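Local structure of Myo-inositol-1-phosphate synthase-related protein (Thermotoga maritima MSB8, 3CIN) at residues F249-L258 with T292-F303; N141-F151 with R168-A176. The protein binds nicotinamide-adenine-dinucleotide and is related to the myo-inositol-1-phosphate synthases. One frame throughout, in Å; residues are numbered along the deposited sequence.

In the fold
Interaction 2 (141-151 with 168-176) comes first along the chain and closes before interaction 1 (249-258 with 292-303) opens; their centres lie about 22 Å apart. Interaction 2 belongs to the parallel sheet, joining the loop after strand 138-141 to the start of helix 171-186. Interaction 1 belongs to the mixed sheet, where strand 242-252 runs between strands 287-294 and 301-311. The two meet directly through a probable hydrogen bond between Thr145 and Asp256, and both touch nicotinamide-adenine-dinucleotide. The dinucleotide is therefore held where the two sheet regions come together: its adenine lies on interaction 2, and the ribose on its nicotinamide side is shared by both.

Interaction 1: residues F249-L258 with T292-F303; sequences FNIGGNMDFL and TGYLEPLGDKKF. With NAD (nicotinamide-adenine-dinucleotide), chain F.
Ile251 N and O pair with Phe303 on one edge of the middle strand, while the flanking Asn250 O and Gly252 N hold Gly293 in parallel register on the other. The branched isoleucine fills the tight part of the contact, offering two arms to different neighbours: with CG1 anti to the backbone N (chi1 -171°), CD1 reaches Leu295 CB at 3.8 Å, and CG2 meets Leu298 CD1 and the edge of the Phe303 ring. A second subunit covers this face, its Tyr288 packing on Ile251, its Phe249 and His307 stacking on Phe249 and Phe303. Thr292 serves two partners: OG1 accepts almost straight from Asn250 ND2 (3.0 Å), which also serves Lys290 O, and CG2 stands 3.6 Å from the Phe257 ring centroid.

Gly253, lacking a side chain, brings CA to 3.2 Å from Leu295 O, against the 3-10 segment 296-298 and the type II' turn that follows; its N donates to Gly299 O (2.9 Å) on an in-plane lone pair. Asp300 OD1 serves both Ser329 OG and, through its anti lone pair, Asn254 ND2 (2.9 Å).

The looser side lies round Tyr294. Exposed Leu258 lays CD1 over one ring face, 3.7 Å from the centroid, and a water joins Tyr294 OH to Gly253 O.

Separately, the 3-10 segment 255-258 brings buried Asp256 to nicotinamide-adenine-dinucleotide, where OD2 takes a weak bond from ribose O2D and another bond to Thr145 OG1. Strand 242-252 is thus an inner strand of a four-stranded mixed sheet, parallel to edge strand 287-294 and antiparallel to 301-311, with residues 295-300 linking those neighbours round its end.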
loop_
_atom_site.group_PDB
_atom_site.type_symbol
_atom_site.label_atom_id
_atom_site.label_comp_id
_atom_site.label_asym_id
_atom_site.label_seq_id
_atom_site.Cartn_x
_atom_site.Cartn_y
_atom_site.Cartn_z
ATOM N N PHE A 249 2.788 4.986 -10.791
ATOM C CA PHE A 249 1.566 5.702 -11.119
ATOM C C PHE A 249 1.611 6.985 -10.376
ATOM O O PHE A 249 1.969 6.956 -9.202
ATOM C CB PHE A 249 0.387 4.882 -10.656
ATOM C CG PHE A 249 -0.978 5.525 -10.846
ATOM C CD1 PHE A 249 -1.429 5.896 -12.105
ATOM C CD2 PHE A 249 -1.842 5.688 -9.766
ATOM C CE1 PHE A 249 -2.722 6.438 -12.277
ATOM C CE2 PHE A 249 -3.102 6.244 -9.933
ATOM C CZ PHE A 249 -3.548 6.598 -11.199
ATOM N N ASN A 250 1.258 8.103 -11.031
ATOM C CA ASN A 250 1.265 9.401 -10.352
ATOM C C ASN A 250 0.087 10.226 -10.861
ATOM O O ASN A 250 -0.148 10.280 -12.056
ATOM C CB ASN A 250 2.596 10.119 -10.513
ATOM C CG ASN A 250 3.356 9.688 -11.769
ATOM O OD1 ASN A 250 3.829 8.529 -11.882
ATOM N ND2 ASN A 250 3.469 10.597 -12.722
ATOM N N ILE A 251 -0.685 10.811 -9.962
ATOM C CA ILE A 251 -1.887 11.539 -10.331
ATOM C C ILE A 251 -2.083 12.701 -9.361
ATOM O O ILE A 251 -1.774 12.587 -8.177
ATOM C CB ILE A 251 -3.096 10.629 -10.373
ATOM C CG1 ILE A 251 -4.313 11.268 -10.940
ATOM C CG2 ILE A 251 -3.507 9.991 -8.962
ATOM C CD1 ILE A 251 -5.344 10.251 -11.295
ATOM N N GLY A 252 -2.652 13.780 -9.859
ATOM C CA GLY A 252 -2.894 14.958 -9.027
ATOM C C GLY A 252 -3.878 15.892 -9.706
ATOM O O GLY A 252 -4.389 15.583 -10.774
ATOM N N GLY A 253 -4.129 17.024 -9.059
ATOM C CA GLY A 253 -5.209 17.923 -9.420
ATOM C C GLY A 253 -4.786 19.279 -9.941
ATOM O O GLY A 253 -5.642 20.196 -10.031
ATOM N N ASN A 254 -3.523 19.410 -10.290
ATOM C CA ASN A 254 -3.008 20.656 -10.876
ATOM C C ASN A 254 -3.303 20.768 -12.380
ATOM O O ASN A 254 -3.175 19.811 -13.176
ATOM C CB ASN A 254 -1.515 20.766 -10.556
ATOM C CG ASN A 254 -1.225 21.050 -9.038
ATOM O OD1 ASN A 254 -2.107 21.535 -8.286
ATOM N ND2 ASN A 254 0.025 20.756 -8.593
ATOM N N MET A 255 -3.737 21.969 -12.777
ATOM C CA MET A 255 -4.151 22.254 -14.144
ATOM C C MET A 255 -3.010 21.938 -15.140
ATOM O O MET A 255 -3.257 21.511 -16.279
ATOM C CB MET A 255 -4.542 23.748 -14.179
ATOM C CG MET A 255 -4.960 24.378 -15.507
ATOM S SD MET A 255 -4.959 26.218 -15.426
ATOM C CE MET A 255 -3.176 26.520 -15.252
ATOM N N ASP A 256 -1.778 22.090 -14.685
ATOM C CA ASP A 256 -0.610 21.857 -15.525
ATOM C C ASP A 256 -0.572 20.469 -16.121
ATOM O O ASP A 256 0.046 20.250 -17.166
ATOM C CB ASP A 256 0.655 22.042 -14.722
ATOM C CG ASP A 256 1.962 21.857 -15.580
ATOM O OD1 ASP A 256 2.273 22.694 -16.412
ATOM O OD2 ASP A 256 2.675 20.863 -15.454
ATOM N N PHE A 257 -1.165 19.519 -15.426
ATOM C CA PHE A 257 -1.243 18.129 -15.941
ATOM C C PHE A 257 -2.102 17.939 -17.201
ATOM O O PHE A 257 -2.045 16.871 -17.840
ATOM C CB PHE A 257 -1.700 17.161 -14.858
ATOM C CG PHE A 257 -0.853 17.238 -13.574
ATOM C CD1 PHE A 257 0.527 17.462 -13.619
ATOM C CD2 PHE A 257 -1.458 17.041 -12.338
ATOM C CE1 PHE A 257 1.255 17.566 -12.448
ATOM C CE2 PHE A 257 -0.713 17.135 -11.173
ATOM C CZ PHE A 257 0.605 17.408 -11.227
ATOM N N LEU A 258 -2.865 18.962 -17.558
ATOM C CA LEU A 258 -3.641 18.936 -18.778
ATOM C C LEU A 258 -3.018 19.798 -19.900
ATOM O O LEU A 258 -3.623 19.966 -20.961
ATOM C CB LEU A 258 -5.026 19.464 -18.494
ATOM C CG LEU A 258 -5.831 18.703 -17.443
ATOM C CD1 LEU A 258 -7.048 19.529 -17.022
ATOM C CD2 LEU A 258 -6.190 17.328 -17.960
ATOM N N THR A 292 2.135 12.604 -15.107
ATOM C CA THR A 292 1.114 12.674 -14.087
ATOM C C THR A 292 -0.256 12.850 -14.721
ATOM O O THR A 292 -0.443 13.730 -15.593
ATOM C CB THR A 292 1.426 13.760 -13.070
ATOM O OG1 THR A 292 2.746 13.523 -12.536
ATOM C CG2 THR A 292 0.352 13.750 -11.931
ATOM N N GLY A 293 -1.201 11.998 -14.284
ATOM C CA GLY A 293 -2.613 12.038 -14.643
ATOM C C GLY A 293 -3.389 13.083 -13.832
ATOM O O GLY A 293 -2.878 13.602 -12.838
ATOM N N TYR A 294 -4.594 13.407 -14.270
ATOM C CA TYR A 294 -5.391 14.480 -13.639
ATOM C C TYR A 294 -6.608 14.003 -12.911
ATOM O O TYR A 294 -7.488 13.297 -13.481
ATOM C CB TYR A 294 -5.800 15.532 -14.708
ATOM C CG TYR A 294 -6.561 16.714 -14.182
ATOM C CD1 TYR A 294 -5.895 17.802 -13.612
ATOM C CD2 TYR A 294 -7.930 16.757 -14.278
ATOM C CE1 TYR A 294 -6.603 18.872 -13.117
ATOM C CE2 TYR A 294 -8.636 17.843 -13.813
ATOM C CZ TYR A 294 -7.952 18.884 -13.227
ATOM O OH TYR A 294 -8.664 19.973 -12.791
ATOM N N LEU A 295 -6.738 14.447 -11.650
ATOM C CA LEU A 295 -7.928 14.235 -10.855
ATOM C C LEU A 295 -8.066 15.433 -9.915
ATOM O O LEU A 295 -7.321 15.606 -8.974
ATOM C CB LEU A 295 -7.828 12.903 -10.083
ATOM C CG LEU A 295 -8.953 12.418 -9.180
ATOM C CD1 LEU A 295 -10.280 12.413 -9.879
ATOM C CD2 LEU A 295 -8.556 11.090 -8.629
ATOM N N GLU A 296 -9.025 16.265 -10.218
ATOM C CA GLU A 296 -9.096 17.611 -9.662
ATOM C C GLU A 296 -9.101 17.695 -8.126
ATOM O O GLU A 296 -8.408 18.533 -7.572
ATOM C CB GLU A 296 -10.306 18.319 -10.216
ATOM C CG GLU A 296 -10.345 19.773 -9.826
ATOM C CD GLU A 296 -11.076 20.062 -8.512
ATOM O OE1 GLU A 296 -11.764 19.168 -7.976
ATOM O OE2 GLU A 296 -10.975 21.224 -8.041
ATOM N N PRO A 297 -9.894 16.850 -7.452
ATOM C CA PRO A 297 -9.936 17.052 -5.967
ATOM C C PRO A 297 -8.647 16.764 -5.197
ATOM O O PRO A 297 -8.592 17.064 -4.016
ATOM C CB PRO A 297 -11.084 16.156 -5.508
ATOM C CG PRO A 297 -11.845 15.845 -6.737
ATOM C CD PRO A 297 -10.864 15.821 -7.870
ATOM N N LEU A 298 -7.648 16.131 -5.823
ATOM C CA LEU A 298 -6.384 15.862 -5.160
ATOM C C LEU A 298 -5.634 17.162 -4.980
ATOM O O LEU A 298 -4.736 17.219 -4.143
ATOM C CB LEU A 298 -5.514 14.881 -5.944
ATOM C CG LEU A 298 -6.114 13.457 -5.977
ATOM C CD1 LEU A 298 -5.270 12.644 -6.920
ATOM C CD2 LEU A 298 -6.096 12.758 -4.604
ATOM N N GLY A 299 -5.962 18.180 -5.770
ATOM C CA GLY A 299 -5.227 19.442 -5.741
ATOM C C GLY A 299 -3.733 19.257 -5.851
ATOM O O GLY A 299 -3.194 18.446 -6.662
ATOM N N ASP A 300 -3.013 20.013 -5.009
ATOM C CA ASP A 300 -1.577 20.035 -5.068
ATOM C C ASP A 300 -0.916 18.806 -4.408
ATOM O O ASP A 300 0.303 18.644 -4.493
ATOM C CB ASP A 300 -1.038 21.344 -4.465
ATOM C CG ASP A 300 0.427 21.569 -4.792
ATOM O OD1 ASP A 300 0.861 21.484 -5.961
ATOM O OD2 ASP A 300 1.156 21.823 -3.824
ATOM N N LYS A 301 -1.720 17.883 -3.913
ATOM C CA LYS A 301 -1.159 16.720 -3.205
ATOM C C LYS A 301 -1.331 15.420 -4.008
ATOM O O LYS A 301 -2.386 14.811 -3.925
ATOM C CB LYS A 301 -1.764 16.596 -1.817
ATOM C CG LYS A 301 -0.938 15.742 -0.790
ATOM C CD LYS A 301 -1.559 15.782 0.654
ATOM C CE LYS A 301 -0.630 15.018 1.650
ATOM N NZ LYS A 301 -1.212 14.825 3.018
ATOM N N LYS A 302 -0.260 15.036 -4.686
ATOM C CA LYS A 302 -0.236 13.884 -5.604
ATOM C C LYS A 302 -0.478 12.614 -4.864
ATOM O O LYS A 302 -0.110 12.511 -3.697
ATOM C CB LYS A 302 1.133 13.756 -6.282
ATOM C CG LYS A 302 1.416 14.705 -7.346
ATOM C CD LYS A 302 2.603 14.151 -8.116
ATOM C CE LYS A 302 2.974 14.986 -9.290
ATOM N NZ LYS A 302 4.406 14.769 -9.588
ATOM N N PHE A 303 -1.149 11.652 -5.511
ATOM C CA PHE A 303 -1.143 10.277 -5.056
ATOM C C PHE A 303 -0.143 9.564 -5.943
ATOM O O PHE A 303 -0.170 9.728 -7.154
ATOM C CB PHE A 303 -2.493 9.606 -5.179
ATOM C CG PHE A 303 -2.453 8.135 -4.930
ATOM C CD1 PHE A 303 -2.165 7.617 -3.662
ATOM C CD2 PHE A 303 -2.704 7.229 -5.978
ATOM C CE1 PHE A 303 -2.129 6.239 -3.444
ATOM C CE2 PHE A 303 -2.698 5.847 -5.754
ATOM C CZ PHE A 303 -2.370 5.346 -4.481
HETATM P PA NAD F . 1.130 26.040 -12.773
HETATM O O1A NAD F . 0.427 26.220 -11.454
HETATM O O2A NAD F . 0.162 25.866 -13.902
HETATM O O5B NAD F . 1.909 27.379 -13.020
HETATM C C5B NAD F . 2.476 27.668 -14.297
HETATM C C4B NAD F . 2.447 29.176 -14.470
HETATM O O4B NAD F . 3.209 29.520 -15.616
HETATM C C3B NAD F . 1.059 29.775 -14.665
HETATM O O3B NAD F . 0.894 30.951 -13.890
HETATM C C2B NAD F . 1.020 30.108 -16.150
HETATM O O2B NAD F . 0.049 31.071 -16.459
HETATM C C1B NAD F . 2.462 30.503 -16.377
HETATM N N9A NAD F . 2.923 30.437 -17.766
HETATM C C8A NAD F . 2.579 29.433 -18.666
HETATM N N7A NAD F . 3.324 29.655 -19.803
HETATM C C5A NAD F . 4.085 30.780 -19.598
HETATM C C6A NAD F . 4.938 31.506 -20.433
HETATM N N6A NAD F . 5.249 31.103 -21.705
HETATM N N1A NAD F . 5.586 32.593 -19.880
HETATM C C2A NAD F . 5.325 32.980 -18.578
HETATM N N3A NAD F . 4.424 32.321 -17.767
HETATM C C4A NAD F . 3.823 31.241 -18.305
HETATM O O3 NAD F . 2.166 24.856 -12.705
HETATM P PN NAD F . 3.082 24.496 -11.472
HETATM O O1N NAD F . 2.458 23.344 -10.758
HETATM O O2N NAD F . 3.534 25.733 -10.770
HETATM O O5D NAD F . 4.338 23.858 -12.214
HETATM C C5D NAD F . 5.258 24.685 -12.890
HETATM C C4D NAD F . 6.225 23.864 -13.735
HETATM O O4D NAD F . 7.050 23.127 -12.874
HETATM C C3D NAD F . 5.593 22.886 -14.712
HETATM O O3D NAD F . 6.374 22.840 -15.934
HETATM C C2D NAD F . 5.780 21.564 -13.985
HETATM O O2D NAD F . 5.866 20.460 -14.892
HETATM C C1D NAD F . 7.125 21.805 -13.338
HETATM N N1N NAD F . 7.386 20.906 -12.215
HETATM C C2N NAD F . 6.572 20.912 -11.156
HETATM C C3N NAD F . 6.936 20.025 -10.107
HETATM C C7N NAD F . 6.232 20.179 -8.837
HETATM O O7N NAD F . 5.211 21.088 -8.822
HETATM N N7N NAD F . 6.605 19.456 -7.770
HETATM C C4N NAD F . 8.038 19.197 -10.178
HETATM C C5N NAD F . 8.840 19.208 -11.283
HETATM C C6N NAD F . 8.495 20.106 -12.303
HETATM O O HOH W 1 -7.258 21.872 -11.231
HETATM O O HOH W 2 -7.458 21.317 -7.855
HETATM O O HOH W 3 -3.207 14.411 -17.621
#

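Interaction 2: residues N141-F151 with R168-A176; sequences NTCTTEAFVPF and RLTATQVYA. With NAD (nicotinamide-adenine-dinucleotide), chain F.
A buried, largely polar contact fastens the loop after strand 138-141 of the parallel, Rossmann-like sheet to the N-terminal end of helix 171-186. Thr170 is the N-cap and forms a capping box with Gln173: Thr170 N donates to Gln173 OE1, and Gln173 N returns a weak bond to Thr170 OG1. Glu146 suits this place because a carboxylate can take several donors at a helix start. Its OE2 accepts from Thr172 N (2.9 Å) on the syn side and from Thr172 OG1 (2.7 Å) above the carboxylate plane; OE1 takes Thr170 OG1 and also Thr197 OG1. The helix N-terminus would probably stabilise the negative charge. Asn141 ND2 bonds to the same Thr172 hydroxyl (2.9 Å), tilted from its amide plane, and to Asn193 OD1, while its OD1 accepts from Cys143 N in an Asx turn.

Next to this cluster lies nicotinamide-adenine-dinucleotide. Tyr175 OH donates to adenine N1A (2.6 Å), which lies at the ring's edge, and Cys143 SG rests obliquely beside the same tyrosine. On the nicotinamide-side ribose, O3D donates to Cys143 O and O2D to Thr145 OG1.

At the far end, the Arg168 guanidinium lies flat on the Phe151 ring, planes 11° and centres 4.0 Å apart, as a cation-pi stack; a bend at chi2 (61°) turns it over that face. Gln173 NE2 and Arg168 NH2 both donate to Val149 O. The third donor, Arg168 NH1, lies 2.9 Å from Val149 O.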
loop_
_atom_site.group_PDB
_atom_site.type_symbol
_atom_site.label_atom_id
_atom_site.label_comp_id
_atom_site.label_asym_id
_atom_site.label_seq_id
_atom_site.Cartn_x
_atom_site.Cartn_y
_atom_site.Cartn_z
ATOM N N ASN A 141 12.732 29.313 -13.962
ATOM C CA ASN A 141 11.740 28.963 -14.917
ATOM C C ASN A 141 10.781 27.968 -14.272
ATOM O O ASN A 141 11.140 26.792 -14.044
ATOM C CB ASN A 141 12.342 28.361 -16.182
ATOM C CG ASN A 141 11.291 27.895 -17.113
ATOM O OD1 ASN A 141 10.181 28.461 -17.096
ATOM N ND2 ASN A 141 11.582 26.855 -17.914
ATOM N N THR A 142 9.571 28.451 -13.955
ATOM C CA THR A 142 8.464 27.622 -13.450
ATOM C C THR A 142 7.186 27.686 -14.365
ATOM O O THR A 142 6.019 27.663 -13.853
ATOM C CB THR A 142 8.140 27.957 -11.963
ATOM O OG1 THR A 142 8.007 29.371 -11.815
ATOM C CG2 THR A 142 9.293 27.508 -11.008
ATOM N N CYS A 143 7.408 27.820 -15.685
ATOM C CA CYS A 143 6.343 27.891 -16.678
ATOM C C CYS A 143 5.674 26.527 -16.914
ATOM O O CYS A 143 6.249 25.503 -16.611
ATOM C CB CYS A 143 6.850 28.421 -18.031
ATOM S SG CYS A 143 7.342 30.137 -17.944
ATOM N N THR A 144 4.454 26.558 -17.464
ATOM C CA THR A 144 3.664 25.408 -17.874
ATOM C C THR A 144 4.507 24.437 -18.701
ATOM O O THR A 144 5.303 24.827 -19.530
ATOM C CB THR A 144 2.456 25.890 -18.714
ATOM O OG1 THR A 144 1.600 26.721 -17.901
ATOM C CG2 THR A 144 1.631 24.753 -19.324
ATOM N N THR A 145 4.353 23.144 -18.425
ATOM C CA THR A 145 5.006 22.101 -19.231
ATOM C C THR A 145 4.715 22.234 -20.728
ATOM O O THR A 145 3.600 22.543 -21.124
ATOM C CB THR A 145 4.509 20.698 -18.741
ATOM O OG1 THR A 145 4.618 20.593 -17.316
ATOM C CG2 THR A 145 5.277 19.587 -19.344
ATOM N N GLU A 146 5.724 21.905 -21.570
ATOM C CA GLU A 146 5.787 22.241 -22.996
ATOM C C GLU A 146 6.067 21.034 -23.860
ATOM O O GLU A 146 6.801 20.129 -23.445
ATOM C CB GLU A 146 6.915 23.207 -23.323
ATOM C CG GLU A 146 6.892 24.478 -22.500
ATOM C CD GLU A 146 8.174 25.253 -22.551
ATOM O OE1 GLU A 146 9.219 24.684 -22.913
ATOM O OE2 GLU A 146 8.125 26.434 -22.178
ATOM N N ALA A 147 5.414 20.989 -25.020
ATOM C CA ALA A 147 5.760 19.991 -26.049
ATOM C C ALA A 147 6.980 20.559 -26.811
ATOM O O ALA A 147 6.818 21.369 -27.714
ATOM C CB ALA A 147 4.601 19.785 -26.989
ATOM N N PHE A 148 8.192 20.151 -26.439
ATOM C CA PHE A 148 9.428 20.750 -26.966
ATOM C C PHE A 148 10.147 19.719 -27.813
ATOM O O PHE A 148 9.897 18.497 -27.695
ATOM C CB PHE A 148 10.345 21.206 -25.841
ATOM C CG PHE A 148 10.935 20.066 -25.037
ATOM C CD1 PHE A 148 10.197 19.439 -24.071
ATOM C CD2 PHE A 148 12.215 19.571 -25.312
ATOM C CE1 PHE A 148 10.699 18.341 -23.387
ATOM C CE2 PHE A 148 12.714 18.493 -24.624
ATOM C CZ PHE A 148 11.987 17.891 -23.671
ATOM N N VAL A 149 11.044 20.224 -28.642
ATOM C CA VAL A 149 12.016 19.405 -29.349
ATOM C C VAL A 149 13.362 20.134 -29.238
ATOM O O VAL A 149 13.456 21.290 -29.617
ATOM C CB VAL A 149 11.654 19.287 -30.837
ATOM C CG1 VAL A 149 12.814 18.631 -31.642
ATOM C CG2 VAL A 149 10.311 18.544 -31.007
ATOM N N PRO A 150 14.376 19.483 -28.684
ATOM C CA PRO A 150 15.661 20.163 -28.570
ATOM C C PRO A 150 16.340 20.409 -29.927
ATOM O O PRO A 150 15.990 19.821 -30.980
ATOM C CB PRO A 150 16.515 19.184 -27.724
ATOM C CG PRO A 150 16.007 17.878 -28.095
ATOM C CD PRO A 150 14.458 18.083 -28.253
ATOM N N PHE A 151 17.335 21.300 -29.874
ATOM C CA PHE A 151 18.116 21.701 -31.045
ATOM C C PHE A 151 19.377 20.872 -31.260
ATOM O O PHE A 151 19.666 20.459 -32.368
ATOM C CB PHE A 151 18.456 23.188 -31.010
ATOM C CG PHE A 151 17.260 24.054 -31.174
ATOM C CD1 PHE A 151 16.758 24.315 -32.416
ATOM C CD2 PHE A 151 16.550 24.471 -30.085
ATOM C CE1 PHE A 151 15.623 25.070 -32.568
ATOM C CE2 PHE A 151 15.438 25.256 -30.253
ATOM C CZ PHE A 151 14.967 25.531 -31.486
ATOM N N ARG A 168 8.388 26.373 -34.167
ATOM C CA ARG A 168 9.534 25.508 -33.758
ATOM C C ARG A 168 9.910 25.602 -32.265
ATOM O O ARG A 168 10.453 24.670 -31.696
ATOM C CB ARG A 168 10.757 25.906 -34.602
ATOM C CG ARG A 168 12.044 25.137 -34.316
ATOM C CD ARG A 168 11.919 23.661 -34.569
ATOM N NE ARG A 168 13.077 22.859 -34.171
ATOM C CZ ARG A 168 13.320 22.428 -32.939
ATOM N NH1 ARG A 168 12.512 22.739 -31.923
ATOM N NH2 ARG A 168 14.383 21.679 -32.713
ATOM N N LEU A 169 9.658 26.757 -31.661
ATOM C CA LEU A 169 10.194 27.103 -30.362
ATOM C C LEU A 169 9.162 26.976 -29.250
ATOM O O LEU A 169 7.959 27.094 -29.498
ATOM C CB LEU A 169 10.674 28.531 -30.401
ATOM C CG LEU A 169 12.031 28.731 -31.085
ATOM C CD1 LEU A 169 12.174 30.163 -31.560
ATOM C CD2 LEU A 169 13.165 28.356 -30.136
ATOM N N THR A 170 9.634 26.719 -28.044
ATOM C CA THR A 170 8.799 26.866 -26.863
ATOM C C THR A 170 9.221 28.111 -26.077
ATOM O O THR A 170 10.308 28.672 -26.257
ATOM C CB THR A 170 8.907 25.663 -25.938
ATOM O OG1 THR A 170 10.202 25.630 -25.328
ATOM C CG2 THR A 170 8.579 24.373 -26.724
ATOM N N ALA A 171 8.379 28.498 -25.130
ATOM C CA ALA A 171 8.665 29.692 -24.325
ATOM C C ALA A 171 9.964 29.545 -23.550
ATOM O O ALA A 171 10.759 30.468 -23.498
ATOM C CB ALA A 171 7.503 30.004 -23.371
ATOM N N THR A 172 10.165 28.426 -22.887
ATOM C CA THR A 172 11.387 28.184 -22.114
ATOM C C THR A 172 12.618 28.296 -23.005
ATOM O O THR A 172 13.649 28.863 -22.575
ATOM C CB THR A 172 11.349 26.777 -21.463
ATOM O OG1 THR A 172 10.256 26.716 -20.524
ATOM C CG2 THR A 172 12.678 26.441 -20.815
ATOM N N GLN A 173 12.533 27.822 -24.266
ATOM C CA GLN A 173 13.674 27.958 -25.182
ATOM C C GLN A 173 13.963 29.434 -25.471
ATOM O O GLN A 173 15.084 29.847 -25.509
ATOM C CB GLN A 173 13.439 27.167 -26.438
ATOM C CG GLN A 173 13.436 25.662 -26.167
ATOM C CD GLN A 173 13.023 24.842 -27.408
ATOM O OE1 GLN A 173 12.143 25.258 -28.173
ATOM N NE2 GLN A 173 13.628 23.649 -27.586
ATOM N N VAL A 174 12.919 30.229 -25.676
ATOM C CA VAL A 174 13.075 31.656 -25.926
ATOM C C VAL A 174 13.593 32.351 -24.671
ATOM O O VAL A 174 14.525 33.216 -24.751
ATOM C CB VAL A 174 11.744 32.266 -26.384
ATOM C CG1 VAL A 174 11.885 33.805 -26.525
ATOM C CG2 VAL A 174 11.283 31.648 -27.738
ATOM N N TYR A 175 13.040 32.011 -23.511
ATOM C CA TYR A 175 13.531 32.610 -22.255
ATOM C C TYR A 175 15.011 32.312 -21.925
ATOM O O TYR A 175 15.729 33.225 -21.500
ATOM C CB TYR A 175 12.675 32.215 -21.088
ATOM C CG TYR A 175 11.284 32.759 -21.043
ATOM C CD1 TYR A 175 10.998 34.112 -21.259
ATOM C CD2 TYR A 175 10.210 31.927 -20.704
ATOM C CE1 TYR A 175 9.722 34.597 -21.128
ATOM C CE2 TYR A 175 8.930 32.424 -20.569
ATOM C CZ TYR A 175 8.684 33.769 -20.801
ATOM O OH TYR A 175 7.382 34.248 -20.724
ATOM N N ALA A 176 15.459 31.072 -22.109
ATOM C CA ALA A 176 16.861 30.718 -21.915
ATOM C C ALA A 176 17.814 31.470 -22.901
ATOM O O ALA A 176 18.939 31.846 -22.558
ATOM C CB ALA A 176 17.055 29.185 -22.056
HETATM P PA NAD F . 1.130 26.040 -12.773
HETATM O O1A NAD F . 0.427 26.220 -11.454
HETATM O O2A NAD F . 0.162 25.866 -13.902
HETATM O O5B NAD F . 1.909 27.379 -13.020
HETATM C C5B NAD F . 2.476 27.668 -14.297
HETATM C C4B NAD F . 2.447 29.176 -14.470
HETATM O O4B NAD F . 3.209 29.520 -15.616
HETATM C C3B NAD F . 1.059 29.775 -14.665
HETATM O O3B NAD F . 0.894 30.951 -13.890
HETATM C C2B NAD F . 1.020 30.108 -16.150
HETATM O O2B NAD F . 0.049 31.071 -16.459
HETATM C C1B NAD F . 2.462 30.503 -16.377
HETATM N N9A NAD F . 2.923 30.437 -17.766
HETATM C C8A NAD F . 2.579 29.433 -18.666
HETATM N N7A NAD F . 3.324 29.655 -19.803
HETATM C C5A NAD F . 4.085 30.780 -19.598
HETATM C C6A NAD F . 4.938 31.506 -20.433
HETATM N N6A NAD F . 5.249 31.103 -21.705
HETATM N N1A NAD F . 5.586 32.593 -19.880
HETATM C C2A NAD F . 5.325 32.980 -18.578
HETATM N N3A NAD F . 4.424 32.321 -17.767
HETATM C C4A NAD F . 3.823 31.241 -18.305
HETATM O O3 NAD F . 2.166 24.856 -12.705
HETATM P PN NAD F . 3.082 24.496 -11.472
HETATM O O1N NAD F . 2.458 23.344 -10.758
HETATM O O2N NAD F . 3.534 25.733 -10.770
HETATM O O5D NAD F . 4.338 23.858 -12.214
HETATM C C5D NAD F . 5.258 24.685 -12.890
HETATM C C4D NAD F . 6.225 23.864 -13.735
HETATM O O4D NAD F . 7.050 23.127 -12.874
HETATM C C3D NAD F . 5.593 22.886 -14.712
HETATM O O3D NAD F . 6.374 22.840 -15.934
HETATM C C2D NAD F . 5.780 21.564 -13.985
HETATM O O2D NAD F . 5.866 20.460 -14.892
HETATM C C1D NAD F . 7.125 21.805 -13.338
HETATM N N1N NAD F . 7.386 20.906 -12.215
HETATM C C2N NAD F . 6.572 20.912 -11.156
HETATM C C3N NAD F . 6.936 20.025 -10.107
HETATM C C7N NAD F . 6.232 20.179 -8.837
HETATM O O7N NAD F . 5.211 21.088 -8.822
HETATM N N7N NAD F . 6.605 19.456 -7.770
HETATM C C4N NAD F . 8.038 19.197 -10.178
HETATM C C5N NAD F . 8.840 19.208 -11.283
HETATM C C6N NAD F . 8.495 20.106 -12.303
HETATM O O HOH W 4 10.732 23.111 -29.279
#